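Local coordinates for uncharacterized protein (Kribbella flavida, PDB 4GB5) that is of unknown function but, with its SnoaL-like domain of the NTF2 clan, probably binds a small molecule in the cone formed by its curved sheet and helices, at residues 35-40 with 132-137. Residues are numbered along the deposited sequence; the frame is centred on the assembly and turned at random.
Sequences RVHTDP and WRLSSV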
ATOM      1  N   ARG A  35       1.885   7.087 -21.609  1.00 15.02           N
ATOM      2  CA  ARG A  35       1.728   8.112 -20.585  1.00 13.10           C
ATOM      3  C   ARG A  35       2.621   7.881 -19.388  1.00 11.23           C
ATOM      4  O   ARG A  35       2.813   8.767 -18.545  1.00 12.45           O
ATOM      5  CB  ARG A  35       0.280   8.115 -20.114  1.00 15.78           C
ATOM      6  CG  ARG A  35      -0.641   8.405 -21.295  1.00 25.04           C
ATOM      7  CD  ARG A  35      -2.073   8.619 -20.877  1.00 28.99           C
ATOM      8  NE  ARG A  35      -2.908   8.743 -22.073  1.00 35.31           N
ATOM      9  CZ  ARG A  35      -3.125   9.869 -22.749  1.00 45.34           C
ATOM     10  NH1 ARG A  35      -2.599  11.016 -22.345  1.00 44.71           N
ATOM     11  NH2 ARG A  35      -3.896   9.844 -23.834  1.00 44.93           N
ATOM     12  N   VAL A  36       3.129   6.659 -19.248  1.00 10.79           N
ATOM     13  CA  VAL A  36       3.949   6.278 -18.084  1.00  8.18           C
ATOM     14  C   VAL A  36       5.444   6.135 -18.322  1.00  9.22           C
ATOM     15  O   VAL A  36       6.245   6.430 -17.447  1.00  9.96           O
ATOM     16  CB  VAL A  36       3.421   4.948 -17.501  1.00  8.81           C
ATOM     17  CG1 VAL A  36       4.233   4.392 -16.372  1.00  7.89           C
ATOM     18  CG2 VAL A  36       1.976   5.144 -17.042  1.00 10.67           C
ATOM     19  N   HIS A  37       5.792   5.647 -19.506  1.00 11.96           N
ATOM     20  CA  HIS A  37       7.170   5.254 -19.843  1.00  8.61           C
ATOM     21  C   HIS A  37       7.763   6.047 -20.994  1.00  9.22           C
ATOM     22  O   HIS A  37       7.054   6.579 -21.871  1.00 11.88           O
ATOM     23  CB  HIS A  37       7.147   3.766 -20.246  1.00 10.73           C
ATOM     24  CG  HIS A  37       6.810   2.843 -19.107  1.00  9.05           C
ATOM     25  ND1 HIS A  37       7.631   2.719 -18.007  1.00 10.68           N
ATOM     26  CD2 HIS A  37       5.781   1.988 -18.910  1.00 10.42           C
ATOM     27  CE1 HIS A  37       7.092   1.866 -17.155  1.00  9.00           C
ATOM     28  NE2 HIS A  37       5.980   1.390 -17.682  1.00 10.13           N
ATOM     29  N   THR A  38       9.084   6.118 -20.981  1.00 11.59           N
ATOM     30  CA  THR A  38       9.789   6.540 -22.177  1.00 11.62           C
ATOM     31  C   THR A  38       9.810   5.450 -23.269  1.00 12.30           C
ATOM     32  O   THR A  38       9.491   4.280 -23.037  1.00 11.45           O
ATOM     33  CB  THR A  38      11.253   6.890 -21.840  1.00 12.32           C
ATOM     34  OG1 THR A  38      11.876   5.764 -21.251  1.00 10.79           O
ATOM     35  CG2 THR A  38      11.372   8.055 -20.853  1.00 12.01           C
ATOM     36  N   ASP A  39      10.185   5.857 -24.485  1.00 10.79           N
ATOM     37  CA  ASP A  39      10.365   4.944 -25.613  1.00 12.67           C
ATOM     38  C   ASP A  39      11.710   5.300 -26.208  1.00 15.26           C
ATOM     39  O   ASP A  39      11.830   6.351 -26.823  1.00 16.44           O
ATOM     40  CB  ASP A  39       9.273   5.150 -26.662  1.00 15.52           C
ATOM     41  CG  ASP A  39       9.260   4.071 -27.724  1.00 14.66           C
ATOM     42  OD1 ASP A  39      10.135   3.172 -27.679  1.00 15.45           O
ATOM     43  OD2 ASP A  39       8.405   4.157 -28.646  1.00 20.59           O
ATOM     44  N   PRO A  40      12.714   4.423 -26.063  1.00 13.76           N
ATOM     45  CA  PRO A  40      12.641   3.104 -25.444  1.00 13.21           C
ATOM     46  C   PRO A  40      12.651   3.136 -23.930  1.00 12.16           C
ATOM     47  O   PRO A  40      12.783   4.190 -23.331  1.00 12.92           O
ATOM     48  CB  PRO A  40      13.881   2.403 -26.006  1.00 16.99           C
ATOM     49  CG  PRO A  40      14.873   3.520 -26.210  1.00 19.62           C
ATOM     50  CD  PRO A  40      14.044   4.695 -26.643  1.00 18.70           C
ATOM     51  N   TRP A 132       6.713  13.814 -16.533  1.00 11.74           N
ATOM     52  CA  TRP A 132       7.590  12.756 -16.039  1.00  9.96           C
ATOM     53  C   TRP A 132       7.232  11.413 -16.642  1.00 10.69           C
ATOM     54  O   TRP A 132       6.036  11.074 -16.783  1.00 11.26           O
ATOM     55  CB  TRP A 132       7.568  12.692 -14.520  1.00 10.19           C
ATOM     56  CG  TRP A 132       8.304  13.840 -13.878  1.00 10.00           C
ATOM     57  CD1 TRP A 132       7.764  15.035 -13.446  1.00 11.66           C
ATOM     58  CD2 TRP A 132       9.720  13.929 -13.626  1.00 10.11           C
ATOM     59  NE1 TRP A 132       8.758  15.842 -12.940  1.00 13.19           N
ATOM     60  CE2 TRP A 132       9.963  15.183 -13.023  1.00 13.11           C
ATOM     61  CE3 TRP A 132      10.795  13.043 -13.802  1.00 11.13           C
ATOM     62  CZ2 TRP A 132      11.245  15.587 -12.627  1.00 13.95           C
ATOM     63  CZ3 TRP A 132      12.074  13.450 -13.422  1.00 11.19           C
ATOM     64  CH2 TRP A 132      12.282  14.715 -12.843  1.00 12.63           C
ATOM     65  N   ARG A 133       8.263  10.614 -16.929  1.00 11.81           N
ATOM     66  CA  ARG A 133       8.077   9.246 -17.398  1.00  9.45           C
ATOM     67  C   ARG A 133       9.108   8.329 -16.767  1.00 12.08           C
ATOM     68  O   ARG A 133      10.239   8.744 -16.478  1.00 11.01           O
ATOM     69  CB  ARG A 133       8.302   9.172 -18.943  1.00 10.55           C
ATOM     70  CG  ARG A 133       7.280   9.936 -19.820  1.00 10.23           C
ATOM     71  CD  ARG A 133       5.895   9.335 -19.733  1.00  9.41           C
ATOM     72  NE  ARG A 133       4.956   9.976 -20.656  1.00 12.56           N
ATOM     73  CZ  ARG A 133       4.279  11.079 -20.396  1.00 15.65           C
ATOM     74  NH1 ARG A 133       4.397  11.706 -19.250  1.00 14.68           N
ATOM     75  NH2 ARG A 133       3.429  11.543 -21.313  1.00 18.24           N
ATOM     76  N   LEU A 134       8.724   7.081 -16.565  1.00  9.37           N
ATOM     77  CA  LEU A 134       9.635   6.080 -16.040  1.00  9.02           C
ATOM     78  C   LEU A 134      10.480   5.520 -17.193  1.00 12.57           C
ATOM     79  O   LEU A 134       9.950   4.908 -18.132  1.00 11.37           O
ATOM     80  CB  LEU A 134       8.857   4.941 -15.359  1.00  8.74           C
ATOM     81  CG  LEU A 134       8.095   5.271 -14.083  1.00  7.93           C
ATOM     82  CD1 LEU A 134       7.318   4.095 -13.569  1.00 10.44           C
ATOM     83  CD2 LEU A 134       9.058   5.754 -13.012  1.00 14.75           C
ATOM     84  N   SER A 135      11.785   5.738 -17.112  1.00 11.35           N
ATOM     85  CA  SER A 135      12.739   5.363 -18.160  1.00 10.54           C
ATOM     86  C   SER A 135      13.479   4.066 -17.878  1.00 11.23           C
ATOM     87  O   SER A 135      14.027   3.469 -18.788  1.00 11.64           O
ATOM     88  CB  SER A 135      13.775   6.475 -18.352  1.00 12.09           C
ATOM     89  OG  SER A 135      14.368   6.788 -17.095  1.00 12.60           O
ATOM     90  N   SER A 136      13.510   3.639 -16.623  1.00 10.89           N
ATOM     91  CA  SER A 136      14.099   2.379 -16.267  1.00 10.99           C
ATOM     92  C   SER A 136      13.306   1.752 -15.131  1.00 13.17           C
ATOM     93  O   SER A 136      13.001   2.417 -14.129  1.00 11.86           O
ATOM     94  CB  SER A 136      15.553   2.590 -15.819  1.00 15.63           C
ATOM     95  OG  SER A 136      16.111   1.397 -15.338  1.00 21.25           O
ATOM     96  N   VAL A 137      12.971   0.470 -15.266  1.00 11.23           N
ATOM     97  CA  VAL A 137      12.276  -0.282 -14.226  1.00  8.77           C
ATOM     98  C   VAL A 137      13.149  -1.456 -13.819  1.00 12.14           C
ATOM     99  O   VAL A 137      13.610  -2.223 -14.697  1.00 11.96           O
ATOM    100  CB  VAL A 137      10.934  -0.830 -14.741  1.00 10.80           C
ATOM    101  CG1 VAL A 137      10.205  -1.662 -13.692  1.00 15.38           C
ATOM    102  CG2 VAL A 137      10.058   0.302 -15.208  1.00 14.28           C
TER
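A short parallel beta bridge, formed where helix 32-36 runs out into strand 37-38, joins His37 to Leu134 on strand 131-145. Leu134 N donates to Val36 O over 2.7 Å, nearly straight at 169°, and Leu134 O accepts twice, from Thr38 N and from His37 ND1, each at 3.2 Å. The two donors reach this oxygen from opposite faces of its carbonyl plane. Histidine suits the place because its ring nitrogen adds a second grip: chi1 of -67° puts CG beside the backbone N, and Leu134 O lies at the ring edge, in the plane of the imidazole. Val36 CG1 lies over the centre of one ring face, Tyr61 packs edge-to-face against the same imidazole, and CE1 touches Val137 CG2 at 3.9 Å. Val36 and Leu134, branched aliphatics lying side by side, meet through CG1 and CD1, and the valine also touches Arg19 and Ile23 of helix 6-25. This is the helix-against-curved-sheet packing of the NTF2-like alpha+beta cone, here in a SnoaL-like domain; just beyond the bridge, Ser135 and Ser136 both face Glu124 in a classic beta bulge. Thr38 sends CG2 to Arg133 CB (3.8 Å), while OG1 approaches Ser135 CA and donates a hydrogen bond to Pro40 O, spanning the corner that contains the cis Asp39-Pro40 peptide. Arginine is long enough to climb from the strand to the helix end: the bend at chi2 (-66°) turns Arg133 CD towards Arg35 O, 3.4 Å away. NE donates to Arg34 O and NH1 to Trp132 O (3.0 Å), and Arg35 O sits 3.1 Å above the guanidinium plane. An alanine here would probably leave Arg34 O and Trp132 O without these donors and uncover Arg35 O.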